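Local coordinates for beta-galactosidase (Bacillus circulans, PDB 4MAD), which probably hydrolyses terminal non-reducing beta-D-galactose residues of beta-D-galactosides, as a glycoside hydrolase of family 35, at residues His39-Thr43 against Ile109-Trp113; Lys129-Phe133 against Glu169-Gly173; Leu166-Asn170 against Tyr181-Arg186; Met213-Glu219 against Tyr237-Pro242. All coordinates share one frame; numbering follows the deposited sequence.

In the fold
All four contacts lie in the (beta/alpha)8 barrel. From the N terminus, contact 1 closes first, bringing the loop after strand 34-38 against the loop after strand 100-104, two strands further round the barrel. Contact 2 follows, joining the later part of that second loop to the loop after strand 163-167. Contact 3 overlaps it, sharing E169 and N170, and packs the strand end and that loop on helix 179-192. Contact 4 comes last, linking the start of strand 218-223 and the residue after helix 206-212 with the loop before strand 244-249. None nests within another. N170 touches I109 and C110 of contact 1, while R186 of contact 3 reaches E215 of contact 4.

Contact 1 (His39-Thr43 against Ile109-Trp113); sequences HYFRT and ICAEW
F41 and R42 both pack against W113 where loops following the first and third strands of the (beta/alpha)8 barrel meet. The tight part is aromatic. F41 and the six-membered ring of W113 form an edge-to-face pair, centroids 4.6 Å apart and planes at 59°, with CE1 of F41 over the centre of the indole and its CD1 3.5 Å from W113 CH2. Beyond this pair, F41 CZ meets the methyl CD1 of I109 at 4.1 Å. With CG of W113 anti to its backbone N (chi1 -175°), the indole offers a face to F41 and its CE3 edge to R42; this rim carbon points into one face of the guanidinium, 3.7 Å from R42 NH2, and the two planes stand 80° apart. That same NH2 donates to A111 O at 3.2 Å from above the carbonyl plane and also bonds N292, which, with Y313 as cation-pi partner, restricts the rotation of the guanidinium. Y296 stacks on the indole, whose NE1 bonds N70.

The looser side is at E112, which is partly exposed and lines the pocket holding a 2-(2-methoxyethoxy)ethanol molecule. Its chain bends at chi2, and the carboxylate bonds Y313 through OE1 instead of pairing with the arginine: R42 NH2 and E112 OE1 are 5.7 Å apart. It is the backbone that comes close here, E112 O lying 3.1 Å from R42 NH2.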
loop_
_atom_site.group_PDB
_atom_site.type_symbol
_atom_site.label_atom_id
_atom_site.label_comp_id
_atom_site.label_asym_id
_atom_site.label_seq_id
_atom_site.Cartn_x
_atom_site.Cartn_y
_atom_site.Cartn_z
ATOM N N HIS A 39 -10.260 2.084 2.172
ATOM C CA HIS A 39 -9.254 3.125 2.038
ATOM C C HIS A 39 -9.437 3.931 0.764
ATOM O O HIS A 39 -9.427 3.390 -0.294
ATOM C CB HIS A 39 -7.901 2.472 1.968
ATOM C CG HIS A 39 -7.544 1.678 3.168
ATOM N ND1 HIS A 39 -8.202 1.797 4.363
ATOM C CD2 HIS A 39 -6.614 0.714 3.345
ATOM C CE1 HIS A 39 -7.678 0.959 5.230
ATOM N NE2 HIS A 39 -6.734 0.274 4.625
ATOM N N TYR A 40 -9.577 5.229 0.877
ATOM C CA TYR A 40 -9.866 6.007 -0.304
ATOM C C TYR A 40 -8.775 5.777 -1.353
ATOM O O TYR A 40 -9.022 5.840 -2.504
ATOM C CB TYR A 40 -10.037 7.502 -0.002
ATOM C CG TYR A 40 -8.905 8.088 0.742
ATOM C CD1 TYR A 40 -7.950 8.811 0.107
ATOM C CD2 TYR A 40 -8.801 7.924 2.062
ATOM C CE1 TYR A 40 -6.868 9.310 0.787
ATOM C CE2 TYR A 40 -7.733 8.442 2.767
ATOM C CZ TYR A 40 -6.741 9.123 2.117
ATOM O OH TYR A 40 -5.688 9.625 2.783
ATOM N N PHE A 41 -7.571 5.523 -0.881
ATOM C CA PHE A 41 -6.382 5.536 -1.729
ATOM C C PHE A 41 -6.216 4.257 -2.480
ATOM O O PHE A 41 -5.308 4.112 -3.234
ATOM C CB PHE A 41 -5.139 5.904 -0.969
ATOM C CG PHE A 41 -4.971 5.215 0.363
ATOM C CD1 PHE A 41 -4.293 4.033 0.447
ATOM C CD2 PHE A 41 -5.475 5.752 1.522
ATOM C CE1 PHE A 41 -4.081 3.473 1.629
ATOM C CE2 PHE A 41 -5.278 5.152 2.687
ATOM C CZ PHE A 41 -4.589 4.012 2.735
ATOM N N ARG A 42 -7.142 3.357 -2.251
ATOM C CA ARG A 42 -7.100 2.051 -2.863
ATOM C C ARG A 42 -8.202 1.752 -3.910
ATOM O O ARG A 42 -8.243 0.704 -4.422
ATOM C CB ARG A 42 -7.033 0.989 -1.797
ATOM C CG ARG A 42 -5.656 0.849 -1.222
ATOM C CD ARG A 42 -5.566 -0.090 -0.048
ATOM N NE ARG A 42 -4.262 -0.682 0.113
ATOM C CZ ARG A 42 -3.611 -0.835 1.258
ATOM N NH1 ARG A 42 -4.163 -0.465 2.380
ATOM N NH2 ARG A 42 -2.431 -1.420 1.260
ATOM N N THR A 43 -9.072 2.720 -4.187
ATOM C CA THR A 43 -10.083 2.588 -5.218
ATOM C C THR A 43 -10.153 3.892 -6.019
ATOM O O THR A 43 -10.043 4.898 -5.470
ATOM C CB THR A 43 -11.424 2.222 -4.592
ATOM O OG1 THR A 43 -11.325 0.922 -4.034
ATOM C CG2 THR A 43 -12.525 2.305 -5.604
ATOM N N ILE A 109 0.412 4.306 9.510
ATOM C CA ILE A 109 -0.820 3.562 9.348
ATOM C C ILE A 109 -0.601 2.067 9.095
ATOM O O ILE A 109 -1.467 1.291 9.208
ATOM C CB ILE A 109 -1.672 4.168 8.242
ATOM C CG1 ILE A 109 -0.929 4.135 6.915
ATOM C CG2 ILE A 109 -2.070 5.611 8.570
ATOM C CD1 ILE A 109 -1.794 4.241 5.744
ATOM N N CYS A 110 0.636 1.709 8.835
ATOM C CA CYS A 110 0.962 0.309 8.629
ATOM C C CYS A 110 0.150 -0.027 7.387
ATOM O O CYS A 110 0.346 0.538 6.380
ATOM C CB CYS A 110 0.577 -0.535 9.811
ATOM S SG CYS A 110 1.234 -2.181 9.694
ATOM N N ALA A 111 -0.767 -0.982 7.513
ATOM C CA ALA A 111 -1.775 -1.250 6.482
ATOM C C ALA A 111 -1.325 -2.037 5.242
ATOM O O ALA A 111 -2.141 -2.323 4.366
ATOM C CB ALA A 111 -2.449 0.055 6.059
ATOM N N GLU A 112 -0.046 -2.385 5.159
ATOM C CA GLU A 112 0.458 -3.113 4.018
ATOM C C GLU A 112 0.678 -2.144 2.856
ATOM O O GLU A 112 0.442 -2.489 1.758
ATOM C CB GLU A 112 -0.500 -4.221 3.612
ATOM C CG GLU A 112 -0.492 -5.414 4.489
ATOM C CD GLU A 112 -1.290 -5.229 5.731
ATOM O OE1 GLU A 112 -2.465 -5.049 5.651
ATOM O OE2 GLU A 112 -0.776 -5.336 6.794
ATOM N N TRP A 113 1.082 -0.935 3.181
ATOM C CA TRP A 113 1.238 0.188 2.269
ATOM C C TRP A 113 2.656 0.740 2.367
ATOM O O TRP A 113 3.206 0.744 3.407
ATOM C CB TRP A 113 0.254 1.297 2.672
ATOM C CG TRP A 113 0.155 2.477 1.821
ATOM C CD1 TRP A 113 0.654 3.710 2.084
ATOM C CD2 TRP A 113 -0.553 2.603 0.601
ATOM N NE1 TRP A 113 0.359 4.564 1.110
ATOM C CE2 TRP A 113 -0.363 3.914 0.157
ATOM C CE3 TRP A 113 -1.264 1.731 -0.204
ATOM C CZ2 TRP A 113 -0.911 4.371 -1.016
ATOM C CZ3 TRP A 113 -1.768 2.197 -1.369
ATOM C CH2 TRP A 113 -1.618 3.499 -1.753
#

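Contact 2 (Lys129-Phe133 against Glu169-Gly173); sequences KLRCF and ENEYG
R131 grips the carboxylate of E169 side-on with two nitrogens: NE donates to OE2 at 3.0 Å and NH2 to OE1 at 2.8 Å. Both bonds are nearly straight (169° and 163°), each oxygen uses its syn lone pair, and the two flat groups lie within 4° of coplanar, making a side-on, bidentate salt bridge. The bend of the arginine at chi3 turns the NE/NH2 edge of the guanidinium to the carboxylate. A separate bond runs the other way, from Y172 OH to the carbonyl oxygen of R131 at 2.8 Å, so this residue is held at its backbone as well as its tip.

Further out, E169 OE1 also accepts from N170 N at 3.0 Å, from above the carboxylate plane, while OE2 is shared with Y181 OH. Water 1 accepts a hydrogen bond from R131 NH2 at 3.0 Å and donates one to E171 O at 2.9 Å, tying the arginine to the backbone of the predicted proton donor. The charge on R131 has a further neighbour in F175, a cation-pi partner. The whole site lies in the loops following strands 100-104 and 163-167, with Y137 of helix 135-152 against R131, and with Y181 and L182 of helix 179-192 against Y172.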
loop_
_atom_site.group_PDB
_atom_site.type_symbol
_atom_site.label_atom_id
_atom_site.label_comp_id
_atom_site.label_asym_id
_atom_site.label_seq_id
_atom_site.Cartn_x
_atom_site.Cartn_y
_atom_site.Cartn_z
ATOM N N LYS A 129 14.478 9.815 14.271
ATOM C CA LYS A 129 14.099 8.530 14.785
ATOM C C LYS A 129 12.599 8.434 14.698
ATOM O O LYS A 129 11.933 9.344 15.067
ATOM C CB LYS A 129 14.572 8.371 16.217
ATOM C CG LYS A 129 16.042 8.331 16.341
ATOM C CD LYS A 129 16.645 7.101 15.814
ATOM C CE LYS A 129 18.117 7.264 15.758
ATOM N NZ LYS A 129 18.874 6.039 15.604
ATOM N N LEU A 130 12.107 7.336 14.169
ATOM C CA LEU A 130 10.683 7.187 13.917
ATOM C C LEU A 130 9.833 6.698 15.090
ATOM O O LEU A 130 10.210 5.836 15.783
ATOM C CB LEU A 130 10.449 6.310 12.688
ATOM C CG LEU A 130 11.218 6.693 11.441
ATOM C CD1 LEU A 130 11.105 5.711 10.377
ATOM C CD2 LEU A 130 10.839 7.998 10.979
ATOM N N ARG A 131 8.650 7.258 15.221
ATOM C CA ARG A 131 7.682 6.779 16.187
ATOM C C ARG A 131 8.168 6.759 17.623
ATOM O O ARG A 131 7.937 5.853 18.342
ATOM C CB ARG A 131 7.091 5.421 15.766
ATOM C CG ARG A 131 6.404 5.435 14.475
ATOM C CD ARG A 131 5.944 4.077 14.036
ATOM N NE ARG A 131 4.723 3.622 14.662
ATOM C CZ ARG A 131 4.308 2.374 14.609
ATOM N NH1 ARG A 131 5.015 1.496 13.961
ATOM N NH2 ARG A 131 3.182 2.023 15.179
ATOM N N CYS A 132 8.854 7.822 17.973
ATOM C CA CYS A 132 9.290 8.084 19.316
ATOM C C CYS A 132 9.421 9.575 19.541
ATOM O O CYS A 132 9.251 10.333 18.660
ATOM C CB CYS A 132 10.553 7.337 19.660
ATOM S SG CYS A 132 11.930 7.923 18.741
ATOM N N PHE A 133 9.781 9.957 20.735
ATOM C CA PHE A 133 9.783 11.350 21.078
ATOM C C PHE A 133 11.054 12.020 20.534
ATOM O O PHE A 133 11.956 12.343 21.257
ATOM C CB PHE A 133 9.655 11.562 22.594
ATOM C CG PHE A 133 9.259 12.922 22.967
ATOM C CD1 PHE A 133 8.039 13.404 22.638
ATOM C CD2 PHE A 133 10.124 13.745 23.646
ATOM C CE1 PHE A 133 7.679 14.637 22.961
ATOM C CE2 PHE A 133 9.760 14.987 23.961
ATOM C CZ PHE A 133 8.518 15.441 23.610
ATOM N N GLU A 169 -2.576 6.347 17.482
ATOM C CA GLU A 169 -1.421 6.030 16.583
ATOM C C GLU A 169 -2.037 4.847 15.851
ATOM O O GLU A 169 -3.171 4.748 15.661
ATOM C CB GLU A 169 -0.168 5.715 17.381
ATOM C CG GLU A 169 1.104 6.374 16.957
ATOM C CD GLU A 169 2.018 5.413 16.256
ATOM O OE1 GLU A 169 1.695 4.254 16.107
ATOM O OE2 GLU A 169 3.059 5.849 15.831
ATOM N N ASN A 170 -1.179 3.999 15.401
ATOM C CA ASN A 170 -1.575 2.632 15.170
ATOM C C ASN A 170 -0.851 1.439 15.708
ATOM O O ASN A 170 0.290 1.261 15.447
ATOM C CB ASN A 170 -1.562 2.625 13.657
ATOM C CG ASN A 170 -2.215 1.396 13.078
ATOM O OD1 ASN A 170 -3.386 1.332 13.003
ATOM N ND2 ASN A 170 -1.442 0.421 12.711
ATOM N N GLU A 171 -1.535 0.661 16.527
ATOM C CA GLU A 171 -0.923 -0.511 17.086
ATOM C C GLU A 171 0.479 -0.167 17.644
ATOM O O GLU A 171 1.426 -0.844 17.385
ATOM C CB GLU A 171 -0.870 -1.630 16.044
ATOM C CG GLU A 171 -2.166 -2.306 15.775
ATOM C CD GLU A 171 -2.070 -3.658 15.033
ATOM O OE1 GLU A 171 -1.137 -3.814 14.248
ATOM O OE2 GLU A 171 -2.942 -4.505 15.252
ATOM N N TYR A 172 0.565 0.916 18.401
ATOM C CA TYR A 172 1.863 1.405 18.823
ATOM C C TYR A 172 2.614 0.385 19.666
ATOM O O TYR A 172 3.786 0.287 19.583
ATOM C CB TYR A 172 1.813 2.748 19.502
ATOM C CG TYR A 172 3.172 3.298 19.812
ATOM C CD1 TYR A 172 4.054 3.673 18.811
ATOM C CD2 TYR A 172 3.632 3.380 21.106
ATOM C CE1 TYR A 172 5.284 4.139 19.097
ATOM C CE2 TYR A 172 4.884 3.832 21.377
ATOM C CZ TYR A 172 5.700 4.225 20.375
ATOM O OH TYR A 172 6.927 4.696 20.646
ATOM N N GLY A 173 1.877 -0.384 20.453
ATOM C CA GLY A 173 2.436 -1.331 21.356
ATOM C C GLY A 173 3.207 -2.433 20.696
ATOM O O GLY A 173 3.911 -3.184 21.322
HETATM O O HOH W 1 2.731 -0.947 14.759
#

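Contact 3 (Leu166-Asn170 against Tyr181-Arg186); sequences LQIEN and YLQYLR
E169 and Y181 provide the polar link of this contact. Y181 OH donates to E169 OE2 at 2.7 Å, and the oxygen accepts through its anti lone pair, away from the other oxygen. The carboxylate stands almost at right angles to the ring, at 82°, with OE2 lying in the ring plane at its edge. With its CG anti to the backbone N (chi1 166°), Y181 reaches out from the helix toward the loop after strand 163-167, and its hydroxyl is also bonded to Y137 OH. The syn lone pairs of both oxygens of this buried carboxylate serve R131, so a glutamine here would probably leave the R131 guanidinium without its countercharge and with an amide NH2 facing one of its two donors.

These residues belong to the beta-alpha-beta unit of the barrel formed by strand 163-167, helix 179-192 and strand 197-202, and the contact sits where the chain leaves the first strand.

Apolar contacts fill the rest. L185 CD2 presses on E169 CG at 3.5 Å, crossing it at about a right angle, and L182 CD2 comes to 4.3 Å from E169 CB. I168 slides past L185 in the opposite direction, its CG2 4.0 Å from L185 CB, while its CD1 rests 3.9 Å from R186 CA. The R186 guanidinium leads away from I168, NH1 bonding E215 O.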
loop_
_atom_site.group_PDB
_atom_site.type_symbol
_atom_site.label_atom_id
_atom_site.label_comp_id
_atom_site.label_asym_id
_atom_site.label_seq_id
_atom_site.Cartn_x
_atom_site.Cartn_y
_atom_site.Cartn_z
ATOM N N LEU A 166 -11.517 9.373 15.933
ATOM C CA LEU A 166 -10.225 9.269 15.335
ATOM C C LEU A 166 -9.233 8.447 16.154
ATOM O O LEU A 166 -9.247 8.509 17.343
ATOM C CB LEU A 166 -9.678 10.651 15.128
ATOM C CG LEU A 166 -10.466 11.616 14.283
ATOM C CD1 LEU A 166 -11.226 12.519 15.173
ATOM C CD2 LEU A 166 -9.563 12.406 13.421
ATOM N N GLN A 167 -8.373 7.714 15.466
ATOM C CA GLN A 167 -7.360 6.911 16.129
ATOM C C GLN A 167 -6.072 7.681 16.289
ATOM O O GLN A 167 -5.714 8.370 15.424
ATOM C CB GLN A 167 -7.049 5.661 15.345
ATOM C CG GLN A 167 -6.306 4.636 16.124
ATOM C CD GLN A 167 -5.981 3.407 15.344
ATOM O OE1 GLN A 167 -5.007 3.381 14.616
ATOM N NE2 GLN A 167 -6.782 2.398 15.476
ATOM N N ILE A 168 -5.407 7.500 17.408
ATOM C CA ILE A 168 -4.192 8.183 17.670
ATOM C C ILE A 168 -2.997 7.500 17.100
ATOM O O ILE A 168 -2.431 8.025 16.233
ATOM C CB ILE A 168 -4.027 8.594 19.123
ATOM C CG1 ILE A 168 -5.060 9.678 19.436
ATOM C CG2 ILE A 168 -2.647 9.094 19.336
ATOM C CD1 ILE A 168 -5.324 9.875 20.800
ATOM N N GLU A 169 -2.576 6.347 17.482
ATOM C CA GLU A 169 -1.421 6.030 16.583
ATOM C C GLU A 169 -2.037 4.847 15.851
ATOM O O GLU A 169 -3.171 4.748 15.661
ATOM C CB GLU A 169 -0.168 5.715 17.381
ATOM C CG GLU A 169 1.104 6.374 16.957
ATOM C CD GLU A 169 2.018 5.413 16.256
ATOM O OE1 GLU A 169 1.695 4.254 16.107
ATOM O OE2 GLU A 169 3.059 5.849 15.831
ATOM N N ASN A 170 -1.179 3.999 15.401
ATOM C CA ASN A 170 -1.575 2.632 15.170
ATOM C C ASN A 170 -0.851 1.439 15.708
ATOM O O ASN A 170 0.290 1.261 15.447
ATOM C CB ASN A 170 -1.562 2.625 13.657
ATOM C CG ASN A 170 -2.215 1.396 13.078
ATOM O OD1 ASN A 170 -3.386 1.332 13.003
ATOM N ND2 ASN A 170 -1.442 0.421 12.711
ATOM N N TYR A 181 5.894 10.352 23.523
ATOM C CA TYR A 181 5.462 10.468 22.139
ATOM C C TYR A 181 3.947 10.315 21.991
ATOM O O TYR A 181 3.329 11.090 21.347
ATOM C CB TYR A 181 6.116 9.373 21.329
ATOM C CG TYR A 181 5.555 9.114 19.935
ATOM C CD1 TYR A 181 5.334 10.113 19.056
ATOM C CD2 TYR A 181 5.301 7.857 19.508
ATOM C CE1 TYR A 181 4.848 9.847 17.799
ATOM C CE2 TYR A 181 4.808 7.603 18.286
ATOM C CZ TYR A 181 4.589 8.590 17.429
ATOM O OH TYR A 181 4.118 8.299 16.221
ATOM N N LEU A 182 3.379 9.303 22.626
ATOM C CA LEU A 182 1.954 9.085 22.519
ATOM C C LEU A 182 1.159 10.270 23.087
ATOM O O LEU A 182 0.205 10.696 22.538
ATOM C CB LEU A 182 1.557 7.818 23.229
ATOM C CG LEU A 182 2.015 6.511 22.612
ATOM C CD1 LEU A 182 1.639 5.322 23.458
ATOM C CD2 LEU A 182 1.489 6.367 21.255
ATOM N N GLN A 183 1.611 10.778 24.214
ATOM C CA GLN A 183 0.993 11.914 24.836
ATOM C C GLN A 183 1.085 13.139 23.992
ATOM O O GLN A 183 0.172 13.875 23.890
ATOM C CB GLN A 183 1.498 12.128 26.263
ATOM C CG GLN A 183 1.091 11.011 27.166
ATOM C CD GLN A 183 1.372 11.235 28.602
ATOM O OE1 GLN A 183 1.593 12.317 29.008
ATOM N NE2 GLN A 183 1.391 10.182 29.370
ATOM N N TYR A 184 2.214 13.335 23.369
ATOM C CA TYR A 184 2.345 14.456 22.509
ATOM C C TYR A 184 1.402 14.346 21.309
ATOM O O TYR A 184 0.797 15.285 20.878
ATOM C CB TYR A 184 3.760 14.546 22.036
ATOM C CG TYR A 184 4.000 15.747 21.203
ATOM C CD1 TYR A 184 4.382 16.925 21.776
ATOM C CD2 TYR A 184 3.819 15.715 19.855
ATOM C CE1 TYR A 184 4.590 18.026 21.036
ATOM C CE2 TYR A 184 4.046 16.813 19.093
ATOM C CZ TYR A 184 4.427 17.981 19.691
ATOM O OH TYR A 184 4.645 19.116 18.958
ATOM N N LEU A 185 1.325 13.157 20.773
ATOM C CA LEU A 185 0.420 12.882 19.655
ATOM C C LEU A 185 -1.048 13.082 20.027
ATOM O O LEU A 185 -1.762 13.706 19.324
ATOM C CB LEU A 185 0.611 11.459 19.173
ATOM C CG LEU A 185 0.436 11.196 17.717
ATOM C CD1 LEU A 185 1.159 12.205 16.907
ATOM C CD2 LEU A 185 0.911 9.819 17.357
ATOM N N ARG A 186 -1.425 12.599 21.188
ATOM C CA ARG A 186 -2.788 12.738 21.638
ATOM C C ARG A 186 -3.180 14.199 21.768
ATOM O O ARG A 186 -4.199 14.632 21.361
ATOM C CB ARG A 186 -2.884 12.080 22.993
ATOM C CG ARG A 186 -4.137 12.306 23.797
ATOM C CD ARG A 186 -3.890 12.102 25.253
ATOM N NE ARG A 186 -3.006 13.088 25.865
ATOM C CZ ARG A 186 -2.441 12.964 27.054
ATOM N NH1 ARG A 186 -2.681 11.920 27.798
ATOM N NH2 ARG A 186 -1.655 13.893 27.513
#

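Contact 4 (Met213-Glu219 against Tyr237-Pro242); sequences MIEGIFE and YQPNAP
The side-chain amide of Q238 lies against the backbone of E219 and pairs its OE1 and NE2 with E219 N and O. E219 N donates to Q238 OE1 at 2.9 Å, in the carbonyl plane and on a lone pair, and Q238 NE2 returns a bond to E219 O at 3.0 Å; the N-H...O angles are 157° and 155°. An extended chain, CG anti to the backbone N (chi1 179°), carries the amide that far. E219 O accepts a second hydrogen bond from water 2 at 2.9 Å, and the same water donates to P242 O, so the two segments are also bridged through solvent. The E219 carboxylate turns elsewhere, OE1 bonding T200 OG1.

Around this polar pair the packing is mixed. The ring of F218 and the amide of Q238 have nearly parallel planes, F218 CE1 lying 3.5 Å from Q238 NE2. The ring edge meets P242 O, 3.3 Å from CE1, and CE1 is 3.8 Å from A241 CB. At the other end M213 SD sits 3.7 Å from Y237 CB, obliquely off the tyrosine ring in a Met-aromatic contact. The contact thus joins M213, just after helix 206-212, and the start of strand 218-223 to Y237 and the loop leading into strand 244-249.

Replacing Q238 with a leucine would probably leave E219 N without its acceptor and reduce the hold on E219 O to the water. Chemically, the amide appears to pair the N-H and C=O of E219 much as a residue of a hydrogen-bonded antiparallel pair would.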
loop_
_atom_site.group_PDB
_atom_site.type_symbol
_atom_site.label_atom_id
_atom_site.label_comp_id
_atom_site.label_asym_id
_atom_site.label_seq_id
_atom_site.Cartn_x
_atom_site.Cartn_y
_atom_site.Cartn_z
ATOM N N MET A 213 -1.310 1.878 24.997
ATOM C CA MET A 213 -2.375 2.660 25.596
ATOM C C MET A 213 -1.841 4.010 26.045
ATOM O O MET A 213 -0.698 4.124 26.427
ATOM C CB MET A 213 -3.053 1.915 26.732
ATOM C CG MET A 213 -3.603 0.586 26.364
ATOM S SD MET A 213 -4.418 -0.297 27.698
ATOM C CE MET A 213 -5.517 0.955 28.221
ATOM N N ILE A 214 -2.693 5.011 25.950
ATOM C CA ILE A 214 -2.430 6.336 26.409
ATOM C C ILE A 214 -3.358 6.749 27.577
ATOM O O ILE A 214 -4.520 6.505 27.569
ATOM C CB ILE A 214 -2.554 7.381 25.321
ATOM C CG1 ILE A 214 -2.007 6.888 23.992
ATOM C CG2 ILE A 214 -1.826 8.587 25.732
ATOM C CD1 ILE A 214 -2.259 7.784 22.880
ATOM N N GLU A 215 -2.782 7.398 28.570
ATOM C CA GLU A 215 -3.552 7.780 29.685
ATOM C C GLU A 215 -4.639 8.684 29.170
ATOM O O GLU A 215 -4.413 9.571 28.419
ATOM C CB GLU A 215 -2.686 8.507 30.719
ATOM C CG GLU A 215 -3.410 8.969 31.915
ATOM C CD GLU A 215 -4.081 7.850 32.714
ATOM O OE1 GLU A 215 -4.385 6.804 32.156
ATOM O OE2 GLU A 215 -4.334 8.035 33.917
ATOM N N GLY A 216 -5.837 8.394 29.637
ATOM C CA GLY A 216 -7.043 9.117 29.334
ATOM C C GLY A 216 -7.742 8.737 28.057
ATOM O O GLY A 216 -8.701 9.329 27.720
ATOM N N ILE A 217 -7.233 7.733 27.362
ATOM C CA ILE A 217 -7.706 7.402 26.031
ATOM C C ILE A 217 -8.287 5.974 25.886
ATOM O O ILE A 217 -7.661 5.036 26.260
ATOM C CB ILE A 217 -6.566 7.631 25.005
ATOM C CG1 ILE A 217 -6.144 9.097 24.959
ATOM C CG2 ILE A 217 -6.983 7.193 23.697
ATOM C CD1 ILE A 217 -7.198 10.024 24.549
ATOM N N PHE A 218 -9.463 5.869 25.293
ATOM C CA PHE A 218 -10.151 4.605 25.055
ATOM C C PHE A 218 -9.261 3.688 24.209
ATOM O O PHE A 218 -8.720 4.106 23.261
ATOM C CB PHE A 218 -11.447 4.934 24.308
ATOM C CG PHE A 218 -12.310 3.753 23.977
ATOM C CD1 PHE A 218 -12.733 2.886 24.935
ATOM C CD2 PHE A 218 -12.736 3.541 22.694
ATOM C CE1 PHE A 218 -13.509 1.832 24.611
ATOM C CE2 PHE A 218 -13.502 2.487 22.388
ATOM C CZ PHE A 218 -13.883 1.639 23.341
ATOM N N GLU A 219 -9.198 2.423 24.571
ATOM C CA GLU A 219 -8.458 1.428 23.814
ATOM C C GLU A 219 -9.382 0.395 23.143
ATOM O O GLU A 219 -10.386 0.021 23.682
ATOM C CB GLU A 219 -7.381 0.742 24.671
ATOM C CG GLU A 219 -6.628 -0.414 24.076
ATOM C CD GLU A 219 -5.577 0.000 23.053
ATOM O OE1 GLU A 219 -5.932 0.727 22.160
ATOM O OE2 GLU A 219 -4.427 -0.437 23.156
ATOM N N TYR A 237 -6.947 -4.366 31.392
ATOM C CA TYR A 237 -6.478 -3.014 31.357
ATOM C C TYR A 237 -7.571 -1.939 31.338
ATOM O O TYR A 237 -7.318 -0.815 31.625
ATOM C CB TYR A 237 -5.535 -2.828 30.159
ATOM C CG TYR A 237 -4.271 -3.639 30.215
ATOM C CD1 TYR A 237 -3.077 -3.039 30.485
ATOM C CD2 TYR A 237 -4.275 -4.973 29.975
ATOM C CE1 TYR A 237 -1.956 -3.738 30.546
ATOM C CE2 TYR A 237 -3.153 -5.696 30.056
ATOM C CZ TYR A 237 -1.991 -5.078 30.336
ATOM O OH TYR A 237 -0.820 -5.771 30.369
ATOM N N GLN A 238 -8.757 -2.303 30.929
ATOM C CA GLN A 238 -9.829 -1.363 30.677
ATOM C C GLN A 238 -11.142 -2.058 30.955
ATOM O O GLN A 238 -11.773 -2.491 30.076
ATOM C CB GLN A 238 -9.774 -0.893 29.234
ATOM C CG GLN A 238 -10.842 0.073 28.835
ATOM C CD GLN A 238 -10.615 0.608 27.454
ATOM O OE1 GLN A 238 -9.863 1.519 27.226
ATOM N NE2 GLN A 238 -11.236 -0.026 26.527
ATOM N N PRO A 239 -11.445 -2.227 32.215
ATOM C CA PRO A 239 -12.528 -3.086 32.662
ATOM C C PRO A 239 -13.925 -2.679 32.271
ATOM O O PRO A 239 -14.696 -3.538 32.029
ATOM C CB PRO A 239 -12.351 -3.092 34.184
ATOM C CG PRO A 239 -11.578 -2.009 34.473
ATOM C CD PRO A 239 -10.684 -1.726 33.334
ATOM N N ASN A 240 -14.248 -1.406 32.262
ATOM C CA ASN A 240 -15.643 -0.999 32.126
ATOM C C ASN A 240 -16.168 -0.492 30.778
ATOM O O ASN A 240 -17.317 -0.590 30.485
ATOM C CB ASN A 240 -15.963 0.029 33.184
ATOM C CG ASN A 240 -15.681 -0.466 34.557
ATOM O OD1 ASN A 240 -16.016 -1.551 34.887
ATOM N ND2 ASN A 240 -15.015 0.323 35.335
ATOM N N ALA A 241 -15.262 0.026 29.975
ATOM C CA ALA A 241 -15.563 0.658 28.736
ATOM C C ALA A 241 -16.041 -0.340 27.688
ATOM O O ALA A 241 -15.826 -1.495 27.833
ATOM C CB ALA A 241 -14.423 1.408 28.264
ATOM N N PRO A 242 -16.721 0.153 26.668
ATOM C CA PRO A 242 -17.334 -0.720 25.682
ATOM C C PRO A 242 -16.268 -1.472 24.953
ATOM O O PRO A 242 -15.187 -0.985 24.864
ATOM C CB PRO A 242 -18.009 0.241 24.722
ATOM C CG PRO A 242 -17.753 1.524 25.173
ATOM C CD PRO A 242 -17.197 1.522 26.506
HETATM O O HOH W 2 -12.776 -1.483 23.217
#